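Local atomic coordinates of FAD-binding oxidoreductase (Gulosibacter chungangensis, PDB entry 7PBG), a protein that oxidises 4-ethylphenol and probably related 4-alkylphenols, using a covalently bound FAD to dehydrogenate the alkyl side chain to a vinyl group. Residues 304-307 against 308-311; 490-493 against 494-498; 13-16 against 17-21; 259-262 against 263-267. All coordinates share one frame; numbering follows the deposited sequence.

Interaction 1 (304-307 against 308-311); sequences EAKQ and RMVD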
loop_
_atom_site.group_PDB
_atom_site.type_symbol
_atom_site.label_atom_id
_atom_site.label_comp_id
_atom_site.label_asym_id
_atom_site.label_seq_id
_atom_site.Cartn_x
_atom_site.Cartn_y
_atom_site.Cartn_z
ATOM N N GLU A 304 -25.952 -10.067 34.927
ATOM C CA GLU A 304 -25.371 -10.697 36.115
ATOM C C GLU A 304 -24.336 -11.746 35.664
ATOM O O GLU A 304 -23.275 -11.865 36.357
ATOM C CB GLU A 304 -26.466 -11.304 36.992
ATOM C CG GLU A 304 -27.364 -10.256 37.630
ATOM C CD GLU A 304 -28.459 -9.668 36.747
ATOM O OE1 GLU A 304 -29.053 -8.645 37.182
ATOM O OE2 GLU A 304 -28.732 -10.194 35.614
ATOM N N ALA A 305 -24.586 -12.470 34.574
ATOM C CA ALA A 305 -23.612 -13.469 34.052
ATOM C C ALA A 305 -22.342 -12.736 33.619
ATOM O O ALA A 305 -21.264 -13.214 33.948
ATOM C CB ALA A 305 -24.168 -14.307 32.912
ATOM N N LYS A 306 -22.460 -11.578 32.977
ATOM C CA LYS A 306 -21.267 -10.836 32.494
ATOM C C LYS A 306 -20.495 -10.313 33.706
ATOM O O LYS A 306 -19.283 -10.324 33.665
ATOM C CB LYS A 306 -21.705 -9.761 31.498
ATOM C CG LYS A 306 -22.290 -10.372 30.234
ATOM C CD LYS A 306 -22.958 -9.324 29.374
ATOM C CE LYS A 306 -23.652 -9.855 28.136
ATOM N NZ LYS A 306 -24.319 -8.738 27.388
ATOM N N GLN A 307 -21.188 -9.894 34.739
ATOM C CA GLN A 307 -20.560 -9.388 35.974
ATOM C C GLN A 307 -19.831 -10.556 36.639
ATOM O O GLN A 307 -18.754 -10.351 37.183
ATOM C CB GLN A 307 -21.564 -8.723 36.905
ATOM C CG GLN A 307 -20.865 -7.907 37.973
ATOM C CD GLN A 307 -20.083 -6.743 37.397
ATOM O OE1 GLN A 307 -20.630 -5.929 36.644
ATOM N NE2 GLN A 307 -18.805 -6.657 37.728
ATOM N N ARG A 308 -20.426 -11.728 36.666
ATOM C CA ARG A 308 -19.722 -12.920 37.219
ATOM C C ARG A 308 -18.392 -13.128 36.471
ATOM O O ARG A 308 -17.347 -13.396 37.100
ATOM C CB ARG A 308 -20.571 -14.197 37.160
ATOM C CG ARG A 308 -21.755 -14.191 38.107
ATOM C CD ARG A 308 -22.353 -15.583 38.186
ATOM N NE ARG A 308 -23.264 -15.902 37.109
ATOM C CZ ARG A 308 -24.517 -15.502 37.007
ATOM N NH1 ARG A 308 -25.032 -14.741 37.963
ATOM N NH2 ARG A 308 -25.268 -15.893 35.973
ATOM N N MET A 309 -18.385 -13.031 35.140
ATOM C CA MET A 309 -17.150 -13.117 34.326
ATOM C C MET A 309 -16.147 -12.059 34.812
ATOM O O MET A 309 -14.985 -12.410 35.072
ATOM C CB MET A 309 -17.437 -12.925 32.846
ATOM C CG MET A 309 -18.408 -13.915 32.286
ATOM S SD MET A 309 -18.805 -13.463 30.599
ATOM C CE MET A 309 -20.306 -14.397 30.310
ATOM N N VAL A 310 -16.582 -10.797 34.887
ATOM C CA VAL A 310 -15.687 -9.695 35.306
ATOM C C VAL A 310 -15.086 -10.052 36.656
ATOM O O VAL A 310 -13.860 -9.883 36.816
ATOM C CB VAL A 310 -16.390 -8.323 35.350
ATOM C CG1 VAL A 310 -15.482 -7.303 36.004
ATOM C CG2 VAL A 310 -16.821 -7.952 33.953
ATOM N N ASP A 311 -15.921 -10.427 37.620
ATOM C CA ASP A 311 -15.488 -10.492 39.039
ATOM C C ASP A 311 -14.615 -11.719 39.246
ATOM O O ASP A 311 -13.608 -11.636 39.917
ATOM C CB ASP A 311 -16.681 -10.575 39.989
ATOM C CG ASP A 311 -17.551 -9.329 39.967
ATOM O OD1 ASP A 311 -17.045 -8.271 39.494
ATOM O OD2 ASP A 311 -18.702 -9.404 40.466
#
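Arg-308 folds back over the preceding turn of helix 303-313, laying one face of its guanidinium above the backbone of Glu-304 and Ala-305. Ala-305 CA sits 3.4 Å above the guanidinium plane, displaced toward its rim, and Glu-304 O lies over the same face. Arg-308 NH2 also touches Ala-305 CB at 3.6 Å, and NH1 approaches Glu-304 CB at 3.8 Å. The bend at chi3 (-82°) turns the group back onto this backbone after CG has passed Glu-304 O. NH2 then donates to Trp-294 O in the neighbouring loop. The Glu-304 carboxylate turns elsewhere, its OE2 6.3 Å from Arg-308 NH1, and makes no salt bridge. With an alanine here in place of Arg-308, Trp-294 O would probably lose this donor and the Glu-304 to Ala-305 backbone its cover. One turn on, the amide of Gln-307 meets the carboxylate of Asp-311. Gln-307 NE2 gives a fairly straight 3.0 Å bond to Asp-311 OD1, with the acceptor in the amide plane, yet it reaches the carboxylate from above, 40° out of its plane. OE1 of the same amide is bonded to His-317 NE2, which fixes the amide's rotation from both ends. The apolar side carries Met-309, whose CG packs 3.4 Å from Ala-305 O, and Val-310; both also touch Val-281 of helix 281-288. Regular i to i+4 backbone bonds run beneath. The guanidinium thus rests on Glu-304 O and Ala-305 CA, and its positive charge is probably eased by Glu-304 O and Trp-294 O, not by the distant Glu-304 carboxylate.

Interaction 2 (490-493 against 494-498); sequences YSFN and NHIQR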
loop_
_atom_site.group_PDB
_atom_site.type_symbol
_atom_site.label_atom_id
_atom_site.label_comp_id
_atom_site.label_asym_id
_atom_site.label_seq_id
_atom_site.Cartn_x
_atom_site.Cartn_y
_atom_site.Cartn_z
ATOM N N TYR A 490 -21.883 -0.819 -1.562
ATOM C CA TYR A 490 -20.910 0.135 -2.162
ATOM C C TYR A 490 -21.541 0.759 -3.405
ATOM O O TYR A 490 -21.092 0.532 -4.533
ATOM C CB TYR A 490 -19.583 -0.565 -2.437
ATOM C CG TYR A 490 -18.794 -0.904 -1.199
ATOM C CD1 TYR A 490 -17.831 -0.028 -0.707
ATOM C CD2 TYR A 490 -19.028 -2.079 -0.509
ATOM C CE1 TYR A 490 -17.127 -0.322 0.445
ATOM C CE2 TYR A 490 -18.345 -2.384 0.647
ATOM C CZ TYR A 490 -17.366 -1.514 1.110
ATOM O OH TYR A 490 -16.695 -1.798 2.252
ATOM N N SER A 491 -22.633 1.477 -3.179
ATOM C CA SER A 491 -23.623 1.792 -4.243
ATOM C C SER A 491 -23.301 3.095 -4.967
ATOM O O SER A 491 -24.016 3.396 -5.936
ATOM C CB SER A 491 -25.000 1.843 -3.669
ATOM O OG SER A 491 -25.085 2.908 -2.792
ATOM N N PHE A 492 -22.285 3.843 -4.548
ATOM C CA PHE A 492 -21.948 5.134 -5.214
ATOM C C PHE A 492 -21.968 4.963 -6.733
ATOM O O PHE A 492 -21.334 4.030 -7.282
ATOM C CB PHE A 492 -20.566 5.657 -4.808
ATOM C CG PHE A 492 -20.232 6.981 -5.471
ATOM C CD1 PHE A 492 -20.853 8.148 -5.045
ATOM C CD2 PHE A 492 -19.384 7.039 -6.564
ATOM C CE1 PHE A 492 -20.630 9.336 -5.718
ATOM C CE2 PHE A 492 -19.146 8.226 -7.226
ATOM C CZ PHE A 492 -19.769 9.370 -6.798
ATOM N N ASN A 493 -22.651 5.900 -7.394
ATOM C CA ASN A 493 -22.735 5.983 -8.858
ATOM C C ASN A 493 -23.142 4.632 -9.458
ATOM O O ASN A 493 -22.425 4.082 -10.325
ATOM C CB ASN A 493 -21.454 6.561 -9.451
ATOM C CG ASN A 493 -21.630 6.871 -10.915
ATOM O OD1 ASN A 493 -22.762 7.078 -11.342
ATOM N ND2 ASN A 493 -20.546 6.874 -11.676
ATOM N N ASN A 494 -24.284 4.087 -8.988
ATOM C CA ASN A 494 -24.860 2.867 -9.590
ATOM C C ASN A 494 -23.826 1.737 -9.509
ATOM O O ASN A 494 -23.592 1.061 -10.525
ATOM C CB ASN A 494 -25.309 3.084 -11.030
ATOM C CG ASN A 494 -26.390 4.132 -11.177
ATOM O OD1 ASN A 494 -27.414 4.105 -10.499
ATOM N ND2 ASN A 494 -26.143 5.077 -12.052
ATOM N N HIS A 495 -23.125 1.652 -8.377
ATOM C CA HIS A 495 -22.187 0.538 -8.088
ATOM C C HIS A 495 -21.007 0.568 -9.068
ATOM O O HIS A 495 -20.551 -0.517 -9.545
ATOM C CB HIS A 495 -22.919 -0.803 -8.119
ATOM C CG HIS A 495 -24.019 -0.911 -7.136
ATOM N ND1 HIS A 495 -25.284 -0.404 -7.407
ATOM C CD2 HIS A 495 -24.031 -1.330 -5.860
ATOM C CE1 HIS A 495 -26.053 -0.598 -6.355
ATOM N NE2 HIS A 495 -25.308 -1.184 -5.384
ATOM N N ILE A 496 -20.462 1.771 -9.319
ATOM C CA ILE A 496 -19.317 1.912 -10.259
ATOM C C ILE A 496 -18.149 1.046 -9.756
ATOM O O ILE A 496 -17.426 0.550 -10.586
ATOM C CB ILE A 496 -18.944 3.376 -10.531
ATOM C CG1 ILE A 496 -17.906 3.507 -11.656
ATOM C CG2 ILE A 496 -18.513 4.084 -9.255
ATOM C CD1 ILE A 496 -18.270 2.878 -12.989
ATOM N N GLN A 497 -18.022 0.822 -8.448
ATOM C CA GLN A 497 -16.937 -0.018 -7.897
ATOM C C GLN A 497 -17.085 -1.432 -8.423
ATOM O O GLN A 497 -16.121 -1.953 -9.035
ATOM C CB GLN A 497 -16.929 -0.047 -6.382
ATOM C CG GLN A 497 -15.820 0.776 -5.801
ATOM C CD GLN A 497 -15.674 0.636 -4.304
ATOM O OE1 GLN A 497 -16.006 -0.379 -3.669
ATOM N NE2 GLN A 497 -15.158 1.697 -3.731
ATOM N N ARG A 498 -18.254 -2.040 -8.178
ATOM C CA ARG A 498 -18.550 -3.407 -8.672
ATOM C C ARG A 498 -18.340 -3.457 -10.181
ATOM O O ARG A 498 -17.783 -4.439 -10.677
ATOM C CB ARG A 498 -19.996 -3.820 -8.342
ATOM C CG ARG A 498 -20.422 -5.217 -8.792
ATOM C CD ARG A 498 -21.957 -5.340 -8.662
ATOM N NE ARG A 498 -22.628 -4.755 -9.827
ATOM C CZ ARG A 498 -23.754 -4.039 -9.811
ATOM N NH1 ARG A 498 -24.413 -3.837 -8.686
ATOM N NH2 ARG A 498 -24.225 -3.524 -10.937
HETATM O O HOH W 1 -19.521 2.344 -6.176
HETATM O O HOH W 2 -20.035 -1.375 -6.027
#
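The imidazole of His-495 lies flat on Ser-491, whose CA stands 3.7 Å from the ring centroid and 19° off its normal, a CH-pi contact. His-495 CG stands anti to its carbonyl carbon (chi1 -60°), which brings the ring back over Ser-491. Ser-491 CB extends the contact over the same face, 3.5 Å from His-495 NE2, while Arg-498 NH1 lies above the opposite face, so the ring is sandwiched. His-495 NE2 is hydrogen-bonded to Glu-488 O, just upstream. A leucine replacing His-495 would probably lose both the flat contact with Ser-491 and the link to Glu-488 O, freeing the turn to shift. Asn-493, Asn-494 and His-495 all have positive phi, a short left-handed turn that leads into the right-handed turns of helix 492-508, in the FAD-linked oxidase C-terminal region and at the subunit interface. His-495 N bonds Ser-491 O from well above the carbonyl plane, and Ile-496 N bonds Phe-492 O. Beyond them waters stand in: one links Gln-497 N to the carbonyls of Tyr-490 and Phe-492, and a second water, 2.6 Å from Tyr-490 O, accepts from Arg-498 N. On the flank, Phe-492 and Ile-496 lie side by side, Phe-492 CD2 to Ile-496 CG2 at 4.1 Å. Gln-497 slants past the Tyr-490 ring, the two planes 28° apart, with Gln-497 OE1 3.5 Å from Tyr-490 CD1. Its NE2 bonds Gly-195 O and Arg-193 O of the second subunit, and Asn-493 ND2 reaches Val-191 O there.

Interaction 3 (13-16 against 17-21); sequences EQFA and NAISE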
loop_
_atom_site.group_PDB
_atom_site.type_symbol
_atom_site.label_atom_id
_atom_site.label_comp_id
_atom_site.label_asym_id
_atom_site.label_seq_id
_atom_site.Cartn_x
_atom_site.Cartn_y
_atom_site.Cartn_z
ATOM N N GLU A 13 -20.369 -36.058 -17.952
ATOM C CA GLU A 13 -19.438 -36.583 -18.972
ATOM C C GLU A 13 -18.287 -35.577 -19.128
ATOM O O GLU A 13 -17.119 -35.997 -19.114
ATOM C CB GLU A 13 -20.209 -36.858 -20.263
ATOM C CG GLU A 13 -19.310 -37.232 -21.422
ATOM C CD GLU A 13 -20.110 -37.371 -22.699
ATOM O OE1 GLU A 13 -20.187 -36.383 -23.451
ATOM O OE2 GLU A 13 -20.746 -38.439 -22.872
ATOM N N GLN A 14 -18.627 -34.299 -19.281
ATOM C CA GLN A 14 -17.642 -33.198 -19.416
ATOM C C GLN A 14 -16.744 -33.159 -18.175
ATOM O O GLN A 14 -15.498 -33.138 -18.349
ATOM C CB GLN A 14 -18.396 -31.890 -19.629
ATOM C CG GLN A 14 -18.883 -31.758 -21.067
ATOM C CD GLN A 14 -19.889 -30.644 -21.202
ATOM O OE1 GLN A 14 -20.425 -30.147 -20.217
ATOM N NE2 GLN A 14 -20.160 -30.243 -22.442
ATOM N N PHE A 15 -17.345 -33.177 -16.988
ATOM C CA PHE A 15 -16.615 -33.149 -15.693
ATOM C C PHE A 15 -15.671 -34.350 -15.589
ATOM O O PHE A 15 -14.478 -34.190 -15.194
ATOM C CB PHE A 15 -17.585 -33.124 -14.512
ATOM C CG PHE A 15 -16.920 -32.747 -13.220
ATOM C CD1 PHE A 15 -16.613 -31.419 -12.974
ATOM C CD2 PHE A 15 -16.500 -33.705 -12.312
ATOM C CE1 PHE A 15 -15.987 -31.046 -11.792
ATOM C CE2 PHE A 15 -15.872 -33.322 -11.130
ATOM C CZ PHE A 15 -15.606 -31.996 -10.894
ATOM N N ALA A 16 -16.154 -35.559 -15.894
ATOM C CA ALA A 16 -15.300 -36.770 -15.854
ATOM C C ALA A 16 -14.112 -36.574 -16.814
ATOM O O ALA A 16 -13.010 -37.105 -16.531
ATOM C CB ALA A 16 -16.089 -38.014 -16.219
ATOM N N ASN A 17 -14.323 -35.896 -17.934
ATOM C CA ASN A 17 -13.261 -35.732 -18.962
ATOM C C ASN A 17 -12.198 -34.785 -18.397
ATOM O O ASN A 17 -11.022 -35.129 -18.521
ATOM C CB ASN A 17 -13.768 -35.247 -20.315
ATOM C CG ASN A 17 -14.429 -36.339 -21.126
ATOM O OD1 ASN A 17 -14.132 -37.515 -20.963
ATOM N ND2 ASN A 17 -15.323 -35.941 -22.000
ATOM N N ALA A 18 -12.623 -33.707 -17.738
ATOM C CA ALA A 18 -11.722 -32.740 -17.060
ATOM C C ALA A 18 -10.955 -33.434 -15.935
ATOM O O ALA A 18 -9.714 -33.257 -15.829
ATOM C CB ALA A 18 -12.516 -31.574 -16.546
ATOM N N ILE A 19 -11.644 -34.226 -15.110
ATOM C CA ILE A 19 -11.021 -34.998 -13.992
ATOM C C ILE A 19 -9.955 -35.945 -14.559
ATOM O O ILE A 19 -8.843 -36.035 -13.977
ATOM C CB ILE A 19 -12.077 -35.753 -13.145
ATOM C CG1 ILE A 19 -12.997 -34.800 -12.378
ATOM C CG2 ILE A 19 -11.423 -36.765 -12.209
ATOM C CD1 ILE A 19 -12.323 -34.003 -11.246
ATOM N N SER A 20 -10.243 -36.622 -15.666
ATOM C CA SER A 20 -9.268 -37.518 -16.330
ATOM C C SER A 20 -8.027 -36.712 -16.790
ATOM O O SER A 20 -6.880 -37.216 -16.595
ATOM C CB SER A 20 -9.947 -38.270 -17.452
ATOM O OG SER A 20 -8.972 -38.893 -18.251
ATOM N N GLU A 21 -8.195 -35.476 -17.276
ATOM C CA GLU A 21 -7.061 -34.608 -17.719
ATOM C C GLU A 21 -6.270 -34.111 -16.491
ATOM O O GLU A 21 -5.032 -34.191 -16.512
ATOM C CB GLU A 21 -7.566 -33.445 -18.571
ATOM C CG GLU A 21 -8.080 -33.890 -19.944
ATOM C CD GLU A 21 -8.071 -32.812 -21.016
ATOM O OE1 GLU A 21 -7.094 -32.022 -21.070
ATOM O OE2 GLU A 21 -9.006 -32.809 -21.836
HETATM O O HOH W 3 -16.366 -38.419 -19.873
#
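Phe-15 and Ile-19 make the close-packed side of this turn of helix 12-26: ring atom CE2 of Phe-15 lies 3.5 Å from Ile-19 CG1 and 3.6 Å from Ile-19 CD1. With CG opposite its backbone N (chi1 -165°), Phe-15 swings its ring toward the next turn, across the branch of Ile-19. The same Ile-19 CG1 also presses on Phe-15 O at 3.2 Å, while Ile-19 N bonds that carbonyl almost straight, at 167°. Phe-3 meets the Phe-15 ring edge-to-face, and Leu-6 and Ser-56 add further cover. Ala-18 touches Ile-79 and also Tyr-77 of helix 64-77, while Glu-21 OE2 ties the same helix through a salt bridge to Lys-76 and a hydrogen bond to Tyr-77 OH.

The outer side is looser. Asn-17 lies over the carbonyl of Glu-13, its CG 3.4 Å from Glu-13 O, but the amide nitrogen ND2 is badly angled toward it and no bond results. Water takes over instead, donating to Glu-13 O and, weakly, to Asn-17 OD1. The backbone is less regular here too: Asn-17 N bonds Glu-13 O at 3.0 Å and also, weakly, Gln-14 O. Glu-13 and Ser-20 lie on this exposed flank. Chemically the turn is split: dispersion holds Phe-15 against Ile-19, whereas the water bridge, one leg of it weak, is consistent with a hydrated surface where Asn-17 is less firmly held than that pair.

Interaction 4 (259-262 against 263-267); sequences METT and LPLRI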
loop_
_atom_site.group_PDB
_atom_site.type_symbol
_atom_site.label_atom_id
_atom_site.label_comp_id
_atom_site.label_asym_id
_atom_site.label_seq_id
_atom_site.Cartn_x
_atom_site.Cartn_y
_atom_site.Cartn_z
ATOM N N MET A 259 -12.203 4.611 23.706
ATOM C CA MET A 259 -11.866 4.800 22.298
ATOM C C MET A 259 -11.301 6.226 22.125
ATOM O O MET A 259 -10.323 6.379 21.404
ATOM C CB MET A 259 -13.084 4.572 21.392
ATOM C CG MET A 259 -13.697 3.210 21.478
ATOM S SD MET A 259 -12.566 1.801 21.437
ATOM C CE MET A 259 -11.889 2.049 19.798
ATOM N N GLU A 260 -11.878 7.234 22.804
ATOM C CA GLU A 260 -11.454 8.626 22.622
ATOM C C GLU A 260 -10.088 8.813 23.288
ATOM O O GLU A 260 -9.361 9.684 22.832
ATOM C CB GLU A 260 -12.505 9.585 23.140
ATOM C CG GLU A 260 -13.743 9.585 22.282
ATOM C CD GLU A 260 -13.631 10.243 20.915
ATOM O OE1 GLU A 260 -12.647 10.967 20.671
ATOM O OE2 GLU A 260 -14.564 10.080 20.114
ATOM N N THR A 261 -9.725 8.006 24.292
ATOM C CA THR A 261 -8.378 8.075 24.899
ATOM C C THR A 261 -7.339 7.434 23.963
ATOM O O THR A 261 -6.200 7.953 23.827
ATOM C CB THR A 261 -8.323 7.422 26.284
ATOM O OG1 THR A 261 -9.284 8.102 27.090
ATOM C CG2 THR A 261 -6.963 7.502 26.944
ATOM N N THR A 262 -7.740 6.370 23.296
ATOM C CA THR A 262 -6.866 5.545 22.431
ATOM C C THR A 262 -6.395 6.363 21.209
ATOM O O THR A 262 -5.226 6.366 20.906
ATOM C CB THR A 262 -7.584 4.267 21.977
ATOM O OG1 THR A 262 -7.988 3.503 23.119
ATOM C CG2 THR A 262 -6.685 3.485 21.055
ATOM N N LEU A 263 -7.308 7.068 20.534
ATOM C CA LEU A 263 -7.040 7.667 19.218
ATOM C C LEU A 263 -5.787 8.542 19.314
ATOM O O LEU A 263 -4.874 8.365 18.523
ATOM C CB LEU A 263 -8.260 8.478 18.768
ATOM C CG LEU A 263 -8.047 9.276 17.493
ATOM C CD1 LEU A 263 -7.756 8.375 16.315
ATOM C CD2 LEU A 263 -9.252 10.141 17.232
ATOM N N PRO A 264 -5.716 9.569 20.189
ATOM C CA PRO A 264 -4.573 10.483 20.168
ATOM C C PRO A 264 -3.256 9.805 20.579
ATOM O O PRO A 264 -2.215 10.345 20.203
ATOM C CB PRO A 264 -4.965 11.607 21.139
ATOM C CG PRO A 264 -5.987 10.952 22.037
ATOM C CD PRO A 264 -6.761 10.057 21.098
ATOM N N LEU A 265 -3.332 8.678 21.306
ATOM C CA LEU A 265 -2.142 7.900 21.693
ATOM C C LEU A 265 -1.633 7.018 20.558
ATOM O O LEU A 265 -0.494 6.569 20.637
ATOM C CB LEU A 265 -2.457 7.017 22.891
ATOM C CG LEU A 265 -2.826 7.773 24.162
ATOM C CD1 LEU A 265 -3.319 6.779 25.176
ATOM C CD2 LEU A 265 -1.658 8.635 24.665
ATOM N N ARG A 266 -2.493 6.696 19.593
ATOM C CA ARG A 266 -2.175 5.794 18.476
ATOM C C ARG A 266 -1.859 6.557 17.183
ATOM O O ARG A 266 -1.070 6.063 16.383
ATOM C CB ARG A 266 -3.385 4.892 18.246
ATOM C CG ARG A 266 -3.239 4.000 17.024
ATOM C CD ARG A 266 -2.059 3.034 17.225
ATOM N NE ARG A 266 -1.912 2.309 15.974
ATOM C CZ ARG A 266 -0.767 1.898 15.452
ATOM N NH1 ARG A 266 0.381 2.199 16.042
ATOM N NH2 ARG A 266 -0.767 1.321 14.262
ATOM N N ILE A 267 -2.519 7.696 16.940
ATOM C CA ILE A 267 -2.529 8.215 15.550
ATOM C C ILE A 267 -1.089 8.588 15.127
ATOM O O ILE A 267 -0.827 8.581 13.941
ATOM C CB ILE A 267 -3.513 9.395 15.448
ATOM C CG1 ILE A 267 -3.746 9.752 13.983
ATOM C CG2 ILE A 267 -3.048 10.575 16.277
ATOM C CD1 ILE A 267 -5.031 10.479 13.714
#
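A proline sits in the second half of helix 255-266, which lies against strand 426-433 of the eight-stranded antiparallel sheet, and Pro-264 there touches the carbonyls of Glu-260 and Thr-261. Having no N-H, its nitrogen cannot complete the i to i+4 bond to Glu-260 O; Pro-264 CD stands 3.1 Å from Glu-260 O instead, and the helix kinks. Before it, Leu-263 N still bonds Met-259 O at 3.2 Å. At Thr-262 O the bonding is weak: it receives two bonds, from Leu-265 N and Arg-266 N, both bent well away from straight.

Side chains follow the two flanks. Thr-261 and Leu-265 run side by side, Thr-261 CG2 to Leu-265 CD1 at 4.1 Å, and both touch Ala-341 and Tyr-342 of helix 328-342. With chi1 at -58°, Thr-261 holds OG1 beside its own N, where it bonds Ala-257 O, and turns its methyl to Leu-265. Leu-265 CD1 also covers Thr-261 O at 3.4 Å. Thr-262 OG1 is bonded both to Ile-258 O and to Tyr-342 OH. On the other flank Met-259 and Leu-263 reach Ile-433 of the strand. Glu-260 OE2 bonds Gly-406 N, and OE1 makes a salt bridge with Lys-120 of the second subunit; Arg-266 bonds Gly-434 O through NE and Leu-272 O through NH1. Leu-263 O accepts from two backbone donors, Arg-266 N at 3.1 Å and Ile-267 N at 2.9 Å.

How the interactions relate
Three of the contacts are turns of regular or kinked helices; interaction 2 is the entry to one. They follow one another along the chain and none touches another; interactions 1 and 4 come nearest, about 16 Å between closest atoms, while interactions 1 and 3 lie on opposite sides of the chain's centre. Each joins a buried flank to a more exposed one. Interactions 2 and 4 also meet the second subunit, the former chiefly through amides and packing, the latter through a charged pair and packing. Interactions 1 and 3 stay within their own chain, each helix packing on a neighbouring one. Regular backbone bonding prevails in 1 and 3, whereas a left-handed turn with waters in 2 and a proline in 4 interrupt it.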